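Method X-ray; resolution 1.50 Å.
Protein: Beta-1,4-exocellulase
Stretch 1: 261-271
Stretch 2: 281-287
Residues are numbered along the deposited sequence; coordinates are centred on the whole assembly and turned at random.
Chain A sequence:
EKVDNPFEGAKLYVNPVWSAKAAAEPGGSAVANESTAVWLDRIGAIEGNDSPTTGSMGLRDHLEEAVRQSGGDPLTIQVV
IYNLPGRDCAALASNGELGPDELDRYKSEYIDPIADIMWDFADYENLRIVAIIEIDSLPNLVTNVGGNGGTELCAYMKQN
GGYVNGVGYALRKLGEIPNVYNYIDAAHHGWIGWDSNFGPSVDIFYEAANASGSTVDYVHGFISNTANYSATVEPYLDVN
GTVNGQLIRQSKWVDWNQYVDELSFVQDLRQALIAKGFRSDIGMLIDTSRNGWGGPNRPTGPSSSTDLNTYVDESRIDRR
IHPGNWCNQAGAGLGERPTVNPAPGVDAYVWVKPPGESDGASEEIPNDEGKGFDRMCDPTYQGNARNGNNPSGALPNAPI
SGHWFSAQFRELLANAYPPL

Stretch 1 261-271: DELSFVQDLRQ
Stretch 2 281-287: DIGMLID

Residues 262-271 form a helix that runs nearly antiparallel to strand 283-287, with an angle of 155° between their N-to-C directions and 9.0 Å between axes at closest approach. Asp261 caps the helix: its OD1 accepts from Ser264 N at 3.2 Å and from Ser264 OG at 2.7 Å. The register places the CA of Val266 6.6 Å from that of Met284, and the CA of Glu262 7.3 Å from that of Ile286. In the extended strand, Met284 and Ile286 point toward the helix, whereas Leu285 between them points away.

Arg270 and Met284 cover the most surface. Arg270 is extended (chi1 to chi3 all t, chi4 -85°), which carries its guanidinium past the start of the strand. There NE donates to Ile282 O at 2.5 Å, and NH2 makes a weak bond of 2.9 Å to the same Ile282 O; Ile282 CG1 lies over one guanidinium face. The aliphatic part of Arg270 packs on the strand, its CB 3.8 Å from Met284 CG.

Met284, m at all three chi angles, folds its methyl into an apolar pocket, with CE 3.8 Å from Val266 CB and 3.7 Å from Leu269 CD2. Two residues further along the strand, and toward the start of the helix, Ile286 (chi1 m, chi2 t) extends CD1 to 4.1 Å from Val266 CG2 and 4.2 Å from Leu263 CD1, while its CG2 lies 4.0 Å from Glu262 CB.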

# COMPACT_ATOMS: atom_id res chain seq x y z
N ASP A 261 -9.22 12.26 1.67
CA ASP A 261 -8.05 11.96 0.85
C ASP A 261 -6.84 11.53 1.68
O ASP A 261 -6.84 11.65 2.90
CB ASP A 261 -7.73 13.12 -0.11
CG ASP A 261 -7.46 14.44 0.60
OD1 ASP A 261 -6.81 14.45 1.67
OD2 ASP A 261 -7.89 15.47 0.06
N GLU A 262 -5.80 11.04 1.01
CA GLU A 262 -4.64 10.46 1.68
C GLU A 262 -3.69 11.50 2.27
O GLU A 262 -3.09 11.28 3.32
CB GLU A 262 -3.87 9.54 0.72
CG GLU A 262 -4.59 8.24 0.39
CD GLU A 262 -4.84 7.39 1.62
OE1 GLU A 262 -3.88 6.82 2.16
OE2 GLU A 262 -5.99 7.32 2.08
N LEU A 263 -3.55 12.62 1.58
CA LEU A 263 -2.59 13.60 2.03
C LEU A 263 -2.98 14.21 3.38
O LEU A 263 -2.15 14.29 4.29
CB LEU A 263 -2.35 14.68 0.98
CG LEU A 263 -1.31 15.72 1.38
CD1 LEU A 263 0.07 15.13 1.58
CD2 LEU A 263 -1.24 16.85 0.36
N SER A 264 -4.24 14.63 3.51
CA SER A 264 -4.72 15.16 4.78
C SER A 264 -4.47 14.14 5.88
O SER A 264 -4.01 14.47 6.96
CB SER A 264 -6.20 15.49 4.71
OG SER A 264 -6.96 14.34 4.37
N PHE A 265 -4.78 12.88 5.56
CA PHE A 265 -4.66 11.76 6.47
C PHE A 265 -3.22 11.53 6.96
O PHE A 265 -2.96 11.58 8.17
CB PHE A 265 -5.26 10.50 5.81
CG PHE A 265 -4.95 9.21 6.52
CD1 PHE A 265 -5.47 8.94 7.79
CD2 PHE A 265 -4.14 8.25 5.92
CE1 PHE A 265 -5.19 7.73 8.42
CE2 PHE A 265 -3.85 7.06 6.54
CZ PHE A 265 -4.37 6.80 7.80
N VAL A 266 -2.29 11.25 6.05
CA VAL A 266 -0.89 11.01 6.49
C VAL A 266 -0.25 12.21 7.22
O VAL A 266 0.60 12.02 8.08
CB VAL A 266 0.05 10.48 5.37
CG1 VAL A 266 -0.50 9.18 4.81
CG2 VAL A 266 0.27 11.52 4.28
N GLN A 267 -0.68 13.43 6.89
CA GLN A 267 -0.14 14.59 7.61
C GLN A 267 -0.60 14.62 9.07
O GLN A 267 0.22 14.85 9.96
CB GLN A 267 -0.43 15.91 6.89
CG GLN A 267 0.40 16.08 5.63
CD GLN A 267 0.07 17.37 4.91
OE1 GLN A 267 -1.07 17.84 4.97
NE2 GLN A 267 1.05 17.95 4.24
N ASP A 268 -1.88 14.38 9.29
CA ASP A 268 -2.40 14.24 10.66
C ASP A 268 -1.79 13.04 11.38
O ASP A 268 -1.37 13.16 12.52
CB ASP A 268 -3.93 14.16 10.66
CG ASP A 268 -4.60 15.53 10.67
OD1 ASP A 268 -3.89 16.56 10.56
OD2 ASP A 268 -5.83 15.60 10.80
N LEU A 269 -1.73 11.90 10.70
CA LEU A 269 -1.14 10.69 11.27
C LEU A 269 0.30 10.93 11.70
O LEU A 269 0.70 10.52 12.80
CB LEU A 269 -1.26 9.52 10.29
CG LEU A 269 -0.93 8.10 10.75
CD1 LEU A 269 -2.01 7.51 11.65
CD2 LEU A 269 -0.69 7.22 9.53
N ARG A 270 1.07 11.64 10.86
CA ARG A 270 2.48 11.94 11.13
C ARG A 270 2.63 12.66 12.47
O ARG A 270 3.49 12.29 13.28
CB ARG A 270 3.09 12.77 10.00
CG ARG A 270 4.59 12.94 10.15
CD ARG A 270 5.16 13.95 9.18
NE ARG A 270 6.58 14.15 9.45
CZ ARG A 270 7.06 14.99 10.36
NH1 ARG A 270 6.24 15.73 11.09
NH2 ARG A 270 8.37 15.09 10.53
N GLN A 271 1.79 13.66 12.70
CA GLN A 271 1.76 14.40 13.97
C GLN A 271 1.34 13.53 15.15
O GLN A 271 1.99 13.55 16.19
CB GLN A 271 0.89 15.66 13.86
CG GLN A 271 1.50 16.80 13.04
CD GLN A 271 3.01 16.94 13.23
OE1 GLN A 271 3.52 16.96 14.36
NE2 GLN A 271 3.73 17.04 12.12
N ASP A 281 11.60 13.38 12.97
CA ASP A 281 11.93 13.48 11.56
C ASP A 281 11.35 12.34 10.70
O ASP A 281 11.86 12.06 9.61
CB ASP A 281 13.45 13.59 11.37
CG ASP A 281 14.20 12.38 11.91
OD1 ASP A 281 13.79 11.84 12.96
OD2 ASP A 281 15.20 11.97 11.29
N ILE A 282 10.29 11.69 11.16
CA ILE A 282 9.61 10.71 10.29
C ILE A 282 9.03 11.41 9.06
O ILE A 282 8.52 12.53 9.14
CB ILE A 282 8.57 9.77 10.98
CG1 ILE A 282 7.51 10.54 11.78
CG2 ILE A 282 9.25 8.70 11.83
CD1 ILE A 282 6.35 9.66 12.22
N GLY A 283 9.17 10.77 7.91
CA GLY A 283 8.52 11.21 6.67
C GLY A 283 7.47 10.19 6.26
O GLY A 283 7.56 9.00 6.62
N MET A 284 6.49 10.63 5.50
CA MET A 284 5.41 9.75 5.06
C MET A 284 5.53 9.46 3.56
O MET A 284 5.98 10.30 2.80
CB MET A 284 4.03 10.35 5.37
CG MET A 284 3.82 10.84 6.80
SD MET A 284 3.98 9.57 8.07
CE MET A 284 2.29 8.96 8.10
N LEU A 285 5.09 8.29 3.12
CA LEU A 285 4.95 8.00 1.70
C LEU A 285 3.47 7.79 1.36
O LEU A 285 2.71 7.37 2.23
CB LEU A 285 5.73 6.74 1.30
CG LEU A 285 7.23 6.69 1.61
CD1 LEU A 285 7.81 5.33 1.25
CD2 LEU A 285 7.97 7.84 0.91
N ILE A 286 3.09 8.14 0.13
CA ILE A 286 1.79 7.70 -0.43
C ILE A 286 2.03 7.00 -1.77
O ILE A 286 2.71 7.54 -2.64
CB ILE A 286 0.79 8.85 -0.69
CG1 ILE A 286 0.64 9.79 0.53
CG2 ILE A 286 -0.56 8.27 -1.14
CD1 ILE A 286 0.01 11.14 0.17
N ASP A 287 1.44 5.82 -1.93
CA ASP A 287 1.53 5.10 -3.19
C ASP A 287 0.48 5.63 -4.14
O ASP A 287 -0.72 5.45 -3.90
CB ASP A 287 1.28 3.61 -2.95
CG ASP A 287 1.43 2.75 -4.21
OD1 ASP A 287 1.72 3.26 -5.32
OD2 ASP A 287 1.22 1.52 -4.07